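Local coordinates for protein probable ribosomal RNA small subunit methyltransferase (Thermus thermophilus, PDB 3DMG) that probably methylates small-subunit ribosomal RNA, transferring a methyl group from S-adenosyl-L-methionine to a base of the nucleic acid, at residues Asp300-Asn305 and Gly334-Val339; Ala313-Val318 and Pro342-Glu347; Phe322-Ala327 and Glu351-Ala356. One frame throughout, in Å; residues are numbered along the deposited sequence. Where two conformers were deposited one is given.

Contact 1: Asp300-Asn305 and Gly334-Val339; sequences DIIVTN and GVFFLV. With SAH (S-adenosyl-L-homocysteine), chain H.
Thr304 sets its methyl CG2 against the ring of Phe336, 3.6 Å from CE1, at a slant that is neither face-on nor edge-on. With CG of Phe336 anti to the backbone N (chi1 -179°), the ring leans from CB toward the neighbouring strand; CD1 then meets the carbonyl O of Ile302 at the ring edge (3.4 Å) and also CG2 of Ile302, CE1 touches both that CG2 and the methyl of Thr304, and CZ touches the same methyl at 3.8 Å. Beneath these side chains the backbones run parallel, in step from Ile301 beside Val335 to Thr304 beside Leu338. They are the fourth and fifth strands in chain order of a Rossmann-like methyltransferase sheet, neighbours in its 3-2-1-4-5-7-6 order. Five N-H...O=C bonds join them, among them Phe337 N to Ile302 O at 2.9 Å. Ile301, Val303 and Phe337 face helix 214-227, where branched and aromatic side chains suit a buried layer between sheet and helix. A threonine fits at 304 because its methyl serves the apolar packing while OG1 bonds to Leu240 O. At the carboxyl end of the strand Asn305, a binding residue for cofactor and guanosine, rests CG on Val339 CG1 (3.7 Å); its ND2 bonds to Ser216 OG, and its carbonyl O comes within 3.3 Å of CG of S-adenosyl-L-homocysteine.

Contact 2: Ala313-Val318 and Pro342-Glu347; sequences AVILDV and PFLKYE. With SAH (S-adenosyl-L-homocysteine), chain H.
Ile315 lays its terminal methyl CD1 on the ring of Tyr346, in a CH-pi contact between the two segments that lead into helices 317-329 and 346-354 of the Rossmann-like methyltransferase fold. CD1 stands 3.8 Å from the ring centroid and only 4° off the normal. The extended outer torsion of Ile315 (chi2 163°) carries it there, while the other branch, CG2, reaches the far end of the ring, 3.7 Å from Tyr346 OH. A beta-branched isoleucine suits this place because its two arms span the ring from centre to hydroxyl. CD1 also abuts the backbone of Lys345, at the centre of an inverse gamma turn closed by Tyr346 N and Leu344 O. Leu344 has CG anti to its carbonyl carbon (chi1 -73°), and from there CD2 extends to within 4.0 Å of Ala313 O, while CB packs on Ile315 CG1. Its apolar side chain is also close to Phe308 and Asn341, which bind guanosine. Polar links here pass through water: Ala313 O accepts from three molecules, one donating also to Phe343 O, another accepting from Lys345 NZ, and the third, whose oxygen is 2.8 Å from Lys345 N, accepting that backbone N-H.

Contact 3: Phe322-Ala327 and Glu351-Ala356; sequences FVNVAA and EEKFGA. With SAH (S-adenosyl-L-homocysteine), chain H; SO4 (sulfate ion), chain C.
Ala327 and Phe354 meet in an apolar contact: the methyl CB lies over one face of the ring, 4.1 Å from its centroid and 21° off the normal, displaced toward the rim. Beside this CH-pi contact the rim of the ring packs on the helix backbone, CZ lying 3.6 Å from Ala327 CA. Phe354 has CG anti to its carbonyl carbon, which brings the end of the ring nearer to helix 317-329 than its CB direction alone would suggest. Small side chains suit positions 326 and 327, since an aromatic ring can then come right up to the helix surface; Ala326 CB also flanks CZ. The Phe354 ring also meets that of Phe336 on strand 334-340, their planes about 20° apart.

Helices 317-329 and 346-354 pack side by side on one face of the Rossmann-like sheet, each joined in sequence to a strand that it helps to cover. Lys353 contributes its aliphatic part to this packing: CB meets Ala327 CB at 3.8 Å, and CG meets Val323 CG1. A long side chain suits the edge of the interface because its methylenes can cover apolar neighbours before its charge reaches polar groups.

The polar contacts gather at that charged end. A bend at chi2 (-63°) leads the lysine chain along Asn324, where NZ makes a weak hydrogen bond to OD1 at 3.2 Å. Asparagine offers a donor as well as an acceptor, and its ND2 gives a 2.8 Å, nearly straight hydrogen bond to O3 of a sulfate ion probably from the crystallisation liquor. Asn324 has two conformers, so both bonds may be partial. Arg5 N also binds this ion. The charge of Lys353 may favour the anion's presence, with NZ 3.5 Å from O3, and Glu352 OE2 is a long salt-bridge partner of the same NZ.

In the fold
All three contacts lie in the methyltransferase domain toward the C-terminal end of the chain, with contact 1 in the sheet and contacts 2 and 3 at the start and further along the two helices that cover one face of it. Contact 3 lies about 10 Å from contact 1 between centres and contact 2 about 16 Å; contacts 2 and 3 are about 13 Å apart. Leu338 CD1 touches Tyr346 CE1 at 3.7 Å, linking sheet to helix start, and Phe336 CE1 meets Ala326 CB at 3.5 Å. In each contact one segment residue touches S-adenosyl-L-homocysteine: Asn305 by its amino-acid portion, Val318 CG1 3.6 Å from N7 and Phe322 CZ 3.7 Å from N3 of its adenine.

Contact 1: Asp300-Asn305 and Gly334-Val339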
loop_
_atom_site.group_PDB
_atom_site.type_symbol
_atom_site.label_atom_id
_atom_site.label_comp_id
_atom_site.label_asym_id
_atom_site.label_seq_id
_atom_site.Cartn_x
_atom_site.Cartn_y
_atom_site.Cartn_z
ATOM N N ASP A 300 14.091 18.908 8.018
ATOM C CA ASP A 300 14.968 18.928 9.196
ATOM C C ASP A 300 15.078 17.552 9.834
ATOM O O ASP A 300 16.123 17.196 10.377
ATOM C CB ASP A 300 14.462 19.935 10.240
ATOM C CG ASP A 300 14.325 21.337 9.678
ATOM O OD1 ASP A 300 15.315 21.852 9.120
ATOM O OD2 ASP A 300 13.229 21.925 9.800
ATOM N N ILE A 301 13.978 16.809 9.793
ATOM C CA ILE A 301 13.903 15.499 10.426
ATOM C C ILE A 301 13.141 14.588 9.479
ATOM O O ILE A 301 12.111 14.981 8.934
ATOM C CB ILE A 301 13.130 15.538 11.773
ATOM C CG1 ILE A 301 13.779 16.538 12.740
ATOM C CG2 ILE A 301 13.101 14.146 12.427
ATOM C CD1 ILE A 301 12.924 16.885 13.961
ATOM N N ILE A 302 13.654 13.379 9.277
ATOM C CA ILE A 302 12.922 12.378 8.506
ATOM C C ILE A 302 12.793 11.131 9.373
ATOM O O ILE A 302 13.765 10.708 10.005
ATOM C CB ILE A 302 13.611 12.105 7.165
ATOM C CG1 ILE A 302 13.599 13.404 6.339
ATOM C CG2 ILE A 302 12.897 10.976 6.411
ATOM C CD1 ILE A 302 14.183 13.295 4.937
ATOM N N VAL A 303 11.574 10.596 9.452
ATOM C CA VAL A 303 11.302 9.393 10.245
ATOM C C VAL A 303 10.704 8.306 9.384
ATOM O O VAL A 303 9.995 8.598 8.423
ATOM C CB VAL A 303 10.367 9.676 11.456
ATOM C CG1 VAL A 303 11.017 10.694 12.380
ATOM C CG2 VAL A 303 8.983 10.149 10.990
ATOM N N THR A 304 10.981 7.058 9.730
ATOM C CA THR A 304 10.360 5.957 9.000
ATOM C C THR A 304 10.370 4.630 9.752
ATOM O O THR A 304 11.364 4.264 10.383
ATOM C CB THR A 304 10.998 5.771 7.582
ATOM O OG1 THR A 304 10.247 4.803 6.843
ATOM C CG2 THR A 304 12.467 5.299 7.672
ATOM N N ASN A 305 9.236 3.946 9.672
ATOM C CA ASN A 305 9.138 2.520 9.979
ATOM C C ASN A 305 8.890 1.850 8.612
ATOM O O ASN A 305 7.739 1.754 8.178
ATOM C CB ASN A 305 7.978 2.250 10.943
ATOM C CG ASN A 305 7.879 0.805 11.319
ATOM O OD1 ASN A 305 8.655 -0.004 10.835
ATOM N ND2 ASN A 305 6.941 0.466 12.205
ATOM N N GLY A 334 20.447 17.975 9.261
ATOM C CA GLY A 334 19.186 17.250 9.432
ATOM C C GLY A 334 19.421 15.835 9.941
ATOM O O GLY A 334 20.527 15.295 9.816
ATOM N N VAL A 335 18.391 15.231 10.524
ATOM C CA VAL A 335 18.563 13.916 11.134
ATOM C C VAL A 335 17.498 12.924 10.658
ATOM O O VAL A 335 16.384 13.317 10.297
ATOM C CB VAL A 335 18.572 13.983 12.675
ATOM C CG1 VAL A 335 19.779 14.807 13.187
ATOM C CG2 VAL A 335 17.251 14.535 13.216
ATOM N N PHE A 336 17.869 11.649 10.690
ATOM C CA PHE A 336 17.071 10.537 10.176
ATOM C C PHE A 336 16.905 9.500 11.284
ATOM O O PHE A 336 17.893 9.113 11.915
ATOM C CB PHE A 336 17.834 9.915 9.006
ATOM C CG PHE A 336 17.140 8.760 8.329
ATOM C CD1 PHE A 336 15.770 8.797 8.048
ATOM C CD2 PHE A 336 17.881 7.657 7.903
ATOM C CE1 PHE A 336 15.151 7.730 7.377
ATOM C CE2 PHE A 336 17.272 6.593 7.240
ATOM C CZ PHE A 336 15.915 6.624 6.979
ATOM N N PHE A 337 15.662 9.064 11.507
ATOM C CA PHE A 337 15.369 7.951 12.417
ATOM C C PHE A 337 14.682 6.845 11.627
ATOM O O PHE A 337 13.702 7.096 10.920
ATOM C CB PHE A 337 14.418 8.370 13.541
ATOM C CG PHE A 337 14.972 9.401 14.479
ATOM C CD1 PHE A 337 15.523 9.030 15.703
ATOM C CD2 PHE A 337 14.918 10.750 14.155
ATOM C CE1 PHE A 337 16.018 9.988 16.575
ATOM C CE2 PHE A 337 15.412 11.711 15.016
ATOM C CZ PHE A 337 15.969 11.334 16.231
ATOM N N LEU A 338 15.175 5.619 11.779
ATOM C CA LEU A 338 14.597 4.454 11.123
ATOM C C LEU A 338 14.461 3.319 12.127
ATOM O O LEU A 338 15.353 3.095 12.935
ATOM C CB LEU A 338 15.490 4.003 9.966
ATOM C CG LEU A 338 15.100 2.743 9.188
ATOM C CD1 LEU A 338 15.519 2.836 7.734
ATOM C CD2 LEU A 338 15.743 1.525 9.855
ATOM N N VAL A 339 13.339 2.611 12.078
ATOM C CA VAL A 339 13.129 1.473 12.970
ATOM C C VAL A 339 12.850 0.200 12.171
ATOM O O VAL A 339 12.109 0.227 11.176
ATOM C CB VAL A 339 12.030 1.768 14.035
ATOM C CG1 VAL A 339 10.661 1.926 13.401
ATOM C CG2 VAL A 339 11.991 0.641 15.126
HETATM N N SAH H . 4.416 4.809 9.643
HETATM C CA SAH H . 3.300 3.851 9.950
HETATM C CB SAH H . 3.245 2.689 8.950
HETATM C CG SAH H . 4.548 1.917 8.787
HETATM S SD SAH H . 4.379 0.407 7.797
HETATM C C SAH H . 3.477 3.279 11.348
HETATM O O SAH H . 4.588 3.442 11.866
HETATM O OXT SAH H . 2.545 2.671 11.871
HETATM C "C5'" SAH H . 5.150 0.930 6.227
HETATM C "C4'" SAH H . 4.239 1.832 5.391
HETATM O "O4'" SAH H . 4.976 2.061 4.191
HETATM C "C3'" SAH H . 2.852 1.253 5.041
HETATM O "O3'" SAH H . 1.826 2.141 5.451
HETATM C "C2'" SAH H . 2.975 1.107 3.520
HETATM O "O2'" SAH H . 1.745 1.180 2.835
HETATM C "C1'" SAH H . 3.990 2.191 3.201
HETATM N N9 SAH H . 4.546 2.047 1.864
HETATM C C8 SAH H . 4.796 0.878 1.183
HETATM N N7 SAH H . 5.315 1.213 -0.026
HETATM C C5 SAH H . 5.409 2.572 -0.101
HETATM C C6 SAH H . 5.829 3.439 -1.115
HETATM N N6 SAH H . 6.255 2.985 -2.313
HETATM N N1 SAH H . 5.781 4.793 -0.825
HETATM C C2 SAH H . 5.307 5.289 0.370
HETATM N N3 SAH H . 4.838 4.437 1.354
HETATM C C4 SAH H . 4.913 3.101 1.099
#

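Contact 2: Ala313-Val318 and Pro342-Glu347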
loop_
_atom_site.group_PDB
_atom_site.type_symbol
_atom_site.label_atom_id
_atom_site.label_comp_id
_atom_site.label_asym_id
_atom_site.label_seq_id
_atom_site.Cartn_x
_atom_site.Cartn_y
_atom_site.Cartn_z
ATOM N N ALA A 313 14.390 -12.104 4.607
ATOM C CA ALA A 313 15.683 -11.713 5.159
ATOM C C ALA A 313 16.296 -10.521 4.433
ATOM O O ALA A 313 17.374 -10.049 4.808
ATOM C CB ALA A 313 16.639 -12.887 5.134
ATOM N N VAL A 314 15.596 -10.039 3.405
ATOM C CA VAL A 314 16.141 -9.053 2.491
ATOM C C VAL A 314 15.302 -7.783 2.590
ATOM O O VAL A 314 14.071 -7.859 2.667
ATOM C CB VAL A 314 16.165 -9.595 1.029
ATOM C CG1 VAL A 314 16.684 -8.548 0.067
ATOM C CG2 VAL A 314 17.022 -10.867 0.939
ATOM N N ILE A 315 15.977 -6.634 2.604
ATOM C CA ILE A 315 15.318 -5.321 2.612
ATOM C C ILE A 315 14.647 -5.061 1.253
ATOM O O ILE A 315 15.263 -5.226 0.189
ATOM C CB ILE A 315 16.314 -4.191 2.979
ATOM C CG1 ILE A 315 16.855 -4.415 4.395
ATOM C CG2 ILE A 315 15.657 -2.810 2.909
ATOM C CD1 ILE A 315 18.100 -3.612 4.681
ATOM N N LEU A 316 13.378 -4.667 1.313
ATOM C CA LEU A 316 12.574 -4.404 0.117
ATOM C C LEU A 316 13.139 -3.233 -0.677
ATOM O O LEU A 316 13.700 -2.307 -0.093
ATOM C CB LEU A 316 11.137 -4.088 0.534
ATOM C CG LEU A 316 10.293 -5.236 1.100
ATOM C CD1 LEU A 316 9.028 -4.690 1.711
ATOM C CD2 LEU A 316 9.951 -6.267 0.025
ATOM N N ASP A 317 12.990 -3.271 -2.005
ATOM C CA ASP A 317 13.360 -2.134 -2.834
ATOM C C ASP A 317 12.782 -0.807 -2.306
ATOM O O ASP A 317 13.481 0.204 -2.282
ATOM C CB ASP A 317 12.872 -2.328 -4.265
ATOM C CG ASP A 317 13.606 -3.403 -4.999
ATOM O OD1 ASP A 317 14.739 -3.762 -4.610
ATOM O OD2 ASP A 317 13.032 -3.888 -6.006
ATOM N N VAL A 318 11.508 -0.791 -1.899
ATOM C CA VAL A 318 10.897 0.435 -1.388
ATOM C C VAL A 318 11.634 0.942 -0.160
ATOM O O VAL A 318 11.923 2.124 -0.034
ATOM C CB VAL A 318 9.397 0.238 -1.039
ATOM C CG1 VAL A 318 8.847 1.454 -0.295
ATOM C CG2 VAL A 318 8.582 -0.017 -2.310
ATOM N N PRO A 342 15.399 -6.513 14.141
ATOM C CA PRO A 342 16.817 -6.407 14.469
ATOM C C PRO A 342 17.806 -6.962 13.444
ATOM O O PRO A 342 18.955 -6.540 13.442
ATOM C CB PRO A 342 16.928 -7.192 15.780
ATOM C CG PRO A 342 15.557 -7.102 16.377
ATOM C CD PRO A 342 14.653 -7.232 15.188
ATOM N N PHE A 343 17.380 -7.888 12.593
ATOM C CA PHE A 343 18.335 -8.539 11.697
ATOM C C PHE A 343 18.210 -8.119 10.228
ATOM O O PHE A 343 18.711 -8.803 9.333
ATOM C CB PHE A 343 18.294 -10.065 11.848
ATOM C CG PHE A 343 19.608 -10.725 11.548
ATOM C CD1 PHE A 343 20.735 -10.448 12.321
ATOM C CD2 PHE A 343 19.723 -11.640 10.500
ATOM C CE1 PHE A 343 21.953 -11.063 12.050
ATOM C CE2 PHE A 343 20.935 -12.275 10.218
ATOM C CZ PHE A 343 22.061 -11.993 10.997
ATOM N N LEU A 344 17.535 -7.002 9.980
ATOM C CA LEU A 344 17.516 -6.413 8.645
ATOM C C LEU A 344 18.751 -5.534 8.499
ATOM O O LEU A 344 19.058 -4.713 9.375
ATOM C CB LEU A 344 16.217 -5.653 8.403
ATOM C CG LEU A 344 14.988 -6.546 8.185
ATOM C CD1 LEU A 344 13.721 -5.682 8.066
ATOM C CD2 LEU A 344 15.169 -7.433 6.948
ATOM N N LYS A 345 19.468 -5.734 7.396
ATOM C CA LYS A 345 20.819 -5.200 7.229
ATOM C C LYS A 345 20.855 -3.724 6.814
ATOM O O LYS A 345 21.410 -3.371 5.768
ATOM C CB LYS A 345 21.620 -6.094 6.266
ATOM C CG LYS A 345 21.738 -7.535 6.775
ATOM C CD LYS A 345 22.285 -8.492 5.725
ATOM C CE LYS A 345 22.239 -9.929 6.232
ATOM N NZ LYS A 345 22.538 -10.915 5.153
ATOM N N TYR A 346 20.267 -2.863 7.642
ATOM C CA TYR A 346 20.206 -1.422 7.330
ATOM C C TYR A 346 21.522 -0.690 7.569
ATOM O O TYR A 346 21.764 0.367 6.981
ATOM C CB TYR A 346 19.103 -0.729 8.123
ATOM C CG TYR A 346 17.736 -0.902 7.525
ATOM C CD1 TYR A 346 17.349 -0.161 6.417
ATOM C CD2 TYR A 346 16.834 -1.822 8.052
ATOM C CE1 TYR A 346 16.106 -0.318 5.859
ATOM C CE2 TYR A 346 15.577 -1.998 7.498
ATOM C CZ TYR A 346 15.217 -1.224 6.402
ATOM O OH TYR A 346 13.980 -1.365 5.816
ATOM N N GLU A 347 22.364 -1.246 8.430
ATOM C CA GLU A 347 23.591 -0.569 8.840
ATOM C C GLU A 347 24.492 -0.208 7.664
ATOM O O GLU A 347 24.865 0.962 7.530
ATOM C CB GLU A 347 24.339 -1.402 9.876
ATOM C CG GLU A 347 23.616 -1.477 11.203
ATOM C CD GLU A 347 22.556 -2.572 11.278
ATOM O OE1 GLU A 347 22.335 -3.320 10.293
ATOM O OE2 GLU A 347 21.955 -2.691 12.365
HETATM N N SAH H . 4.416 4.809 9.643
HETATM C CA SAH H . 3.300 3.851 9.950
HETATM C CB SAH H . 3.245 2.689 8.950
HETATM C CG SAH H . 4.548 1.917 8.787
HETATM S SD SAH H . 4.379 0.407 7.797
HETATM C C SAH H . 3.477 3.279 11.348
HETATM O O SAH H . 4.588 3.442 11.866
HETATM O OXT SAH H . 2.545 2.671 11.871
HETATM C "C5'" SAH H . 5.150 0.930 6.227
HETATM C "C4'" SAH H . 4.239 1.832 5.391
HETATM O "O4'" SAH H . 4.976 2.061 4.191
HETATM C "C3'" SAH H . 2.852 1.253 5.041
HETATM O "O3'" SAH H . 1.826 2.141 5.451
HETATM C "C2'" SAH H . 2.975 1.107 3.520
HETATM O "O2'" SAH H . 1.745 1.180 2.835
HETATM C "C1'" SAH H . 3.990 2.191 3.201
HETATM N N9 SAH H . 4.546 2.047 1.864
HETATM C C8 SAH H . 4.796 0.878 1.183
HETATM N N7 SAH H . 5.315 1.213 -0.026
HETATM C C5 SAH H . 5.409 2.572 -0.101
HETATM C C6 SAH H . 5.829 3.439 -1.115
HETATM N N6 SAH H . 6.255 2.985 -2.313
HETATM N N1 SAH H . 5.781 4.793 -0.825
HETATM C C2 SAH H . 5.307 5.289 0.370
HETATM N N3 SAH H . 4.838 4.437 1.354
HETATM C C4 SAH H . 4.913 3.101 1.099
HETATM O O HOH W 1 18.519 -7.445 5.339
HETATM O O HOH W 2 18.606 -10.587 7.330
HETATM O O HOH W 3 19.964 -10.816 3.668
#

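Contact 3: Phe322-Ala327 and Glu351-Ala356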
loop_
_atom_site.group_PDB
_atom_site.type_symbol
_atom_site.label_atom_id
_atom_site.label_comp_id
_atom_site.label_asym_id
_atom_site.label_seq_id
_atom_site.Cartn_x
_atom_site.Cartn_y
_atom_site.Cartn_z
ATOM N N PHE A 322 13.610 4.360 0.606
ATOM C CA PHE A 322 13.328 5.265 1.719
ATOM C C PHE A 322 14.643 5.831 2.279
ATOM O O PHE A 322 14.738 7.012 2.577
ATOM C CB PHE A 322 12.626 4.516 2.854
ATOM C CG PHE A 322 11.124 4.376 2.700
ATOM C CD1 PHE A 322 10.444 4.643 1.511
ATOM C CD2 PHE A 322 10.391 3.966 3.795
ATOM C CE1 PHE A 322 9.059 4.490 1.448
ATOM C CE2 PHE A 322 9.021 3.809 3.746
ATOM C CZ PHE A 322 8.339 4.078 2.566
ATOM N N VAL A 323 15.641 4.960 2.459
ATOM C CA VAL A 323 16.939 5.397 2.993
ATOM C C VAL A 323 17.620 6.373 2.030
ATOM O O VAL A 323 18.114 7.428 2.462
ATOM C CB VAL A 323 17.866 4.219 3.264
ATOM C CG1 VAL A 323 19.260 4.718 3.742
ATOM C CG2 VAL A 323 17.236 3.295 4.293
ATOM N N ASN A 324 17.631 6.019 0.742
ATOM C CA ASN A 324 18.259 6.849 -0.295
ATOM C C ASN A 324 17.591 8.224 -0.371
ATOM O O ASN A 324 18.261 9.256 -0.434
ATOM C CB ASN A 324 18.184 6.140 -1.657
ATOM C CG ASN A 324 19.291 6.559 -2.624
ATOM O OD1 ASN A 324 20.208 7.302 -2.277
ATOM N ND2 ASN A 324 19.209 6.053 -3.852
ATOM N N VAL A 325 16.262 8.229 -0.345
ATOM C CA VAL A 325 15.489 9.460 -0.392
ATOM C C VAL A 325 15.685 10.289 0.889
ATOM O O VAL A 325 15.837 11.497 0.837
ATOM C CB VAL A 325 14.001 9.127 -0.670
ATOM C CG1 VAL A 325 13.104 10.280 -0.306
ATOM C CG2 VAL A 325 13.825 8.748 -2.154
ATOM N N ALA A 326 15.740 9.628 2.041
ATOM C CA ALA A 326 16.014 10.332 3.288
ATOM C C ALA A 326 17.319 11.127 3.230
ATOM O O ALA A 326 17.354 12.321 3.580
ATOM C CB ALA A 326 16.041 9.370 4.454
ATOM N N ALA A 327 18.390 10.475 2.782
ATOM C CA ALA A 327 19.692 11.152 2.675
ATOM C C ALA A 327 19.615 12.347 1.732
ATOM O O ALA A 327 20.210 13.390 1.993
ATOM C CB ALA A 327 20.769 10.180 2.213
ATOM N N GLU A 351 25.490 3.642 6.407
ATOM C CA GLU A 351 26.913 3.973 6.289
ATOM C C GLU A 351 27.221 4.510 4.893
ATOM O O GLU A 351 28.000 5.447 4.739
ATOM C CB GLU A 351 27.786 2.747 6.594
ATOM C CG GLU A 351 29.275 3.059 6.817
ATOM C CD GLU A 351 29.598 3.486 8.246
ATOM O OE1 GLU A 351 30.799 3.654 8.562
ATOM O OE2 GLU A 351 28.660 3.646 9.057
ATOM N N GLU A 352 26.586 3.919 3.885
ATOM C CA GLU A 352 26.798 4.313 2.492
ATOM C C GLU A 352 26.226 5.703 2.206
ATOM O O GLU A 352 26.893 6.549 1.608
ATOM C CB GLU A 352 26.177 3.264 1.566
ATOM C CG GLU A 352 26.231 3.586 0.080
ATOM C CD GLU A 352 25.432 2.606 -0.753
ATOM O OE1 GLU A 352 24.783 1.696 -0.180
ATOM O OE2 GLU A 352 25.453 2.747 -1.996
ATOM N N LYS A 353 24.995 5.940 2.650
ATOM C CA LYS A 353 24.279 7.166 2.290
ATOM C C LYS A 353 24.555 8.360 3.197
ATOM O O LYS A 353 24.374 9.506 2.766
ATOM C CB LYS A 353 22.766 6.916 2.209
ATOM C CG LYS A 353 22.349 5.840 1.212
ATOM C CD LYS A 353 22.711 6.193 -0.222
ATOM C CE LYS A 353 22.616 4.966 -1.117
ATOM N NZ LYS A 353 22.663 5.325 -2.558
ATOM N N PHE A 354 24.977 8.101 4.435
ATOM C CA PHE A 354 25.194 9.172 5.414
ATOM C C PHE A 354 26.640 9.324 5.867
ATOM O O PHE A 354 27.032 10.400 6.318
ATOM C CB PHE A 354 24.308 8.982 6.645
ATOM C CG PHE A 354 22.856 9.238 6.393
ATOM C CD1 PHE A 354 22.335 10.531 6.474
ATOM C CD2 PHE A 354 22.002 8.187 6.088
ATOM C CE1 PHE A 354 20.983 10.776 6.248
ATOM C CE2 PHE A 354 20.647 8.419 5.855
ATOM C CZ PHE A 354 20.137 9.717 5.950
ATOM N N GLY A 355 27.416 8.246 5.768
ATOM C CA GLY A 355 28.812 8.243 6.202
ATOM C C GLY A 355 29.010 7.565 7.544
ATOM O O GLY A 355 30.069 6.994 7.810
ATOM N N ALA A 356 27.981 7.629 8.390
ATOM C CA ALA A 356 28.018 7.079 9.743
ATOM C C ALA A 356 26.598 6.869 10.224
ATOM O O ALA A 356 25.657 7.343 9.597
ATOM C CB ALA A 356 28.752 8.030 10.690
HETATM N N SAH H . 4.416 4.809 9.643
HETATM C CA SAH H . 3.300 3.851 9.950
HETATM C CB SAH H . 3.245 2.689 8.950
HETATM C CG SAH H . 4.548 1.917 8.787
HETATM S SD SAH H . 4.379 0.407 7.797
HETATM C C SAH H . 3.477 3.279 11.348
HETATM O O SAH H . 4.588 3.442 11.866
HETATM O OXT SAH H . 2.545 2.671 11.871
HETATM C "C5'" SAH H . 5.150 0.930 6.227
HETATM C "C4'" SAH H . 4.239 1.832 5.391
HETATM O "O4'" SAH H . 4.976 2.061 4.191
HETATM C "C3'" SAH H . 2.852 1.253 5.041
HETATM O "O3'" SAH H . 1.826 2.141 5.451
HETATM C "C2'" SAH H . 2.975 1.107 3.520
HETATM O "O2'" SAH H . 1.745 1.180 2.835
HETATM C "C1'" SAH H . 3.990 2.191 3.201
HETATM N N9 SAH H . 4.546 2.047 1.864
HETATM C C8 SAH H . 4.796 0.878 1.183
HETATM N N7 SAH H . 5.315 1.213 -0.026
HETATM C C5 SAH H . 5.409 2.572 -0.101
HETATM C C6 SAH H . 5.829 3.439 -1.115
HETATM N N6 SAH H . 6.255 2.985 -2.313
HETATM N N1 SAH H . 5.781 4.793 -0.825
HETATM C C2 SAH H . 5.307 5.289 0.370
HETATM N N3 SAH H . 4.838 4.437 1.354
HETATM C C4 SAH H . 4.913 3.101 1.099
HETATM S S SO4 C . 21.169 8.443 -5.829
HETATM O O1 SO4 C . 20.004 8.505 -6.706
HETATM O O2 SO4 C . 20.972 9.309 -4.671
HETATM O O3 SO4 C . 21.362 7.082 -5.352
HETATM O O4 SO4 C . 22.347 8.862 -6.589
#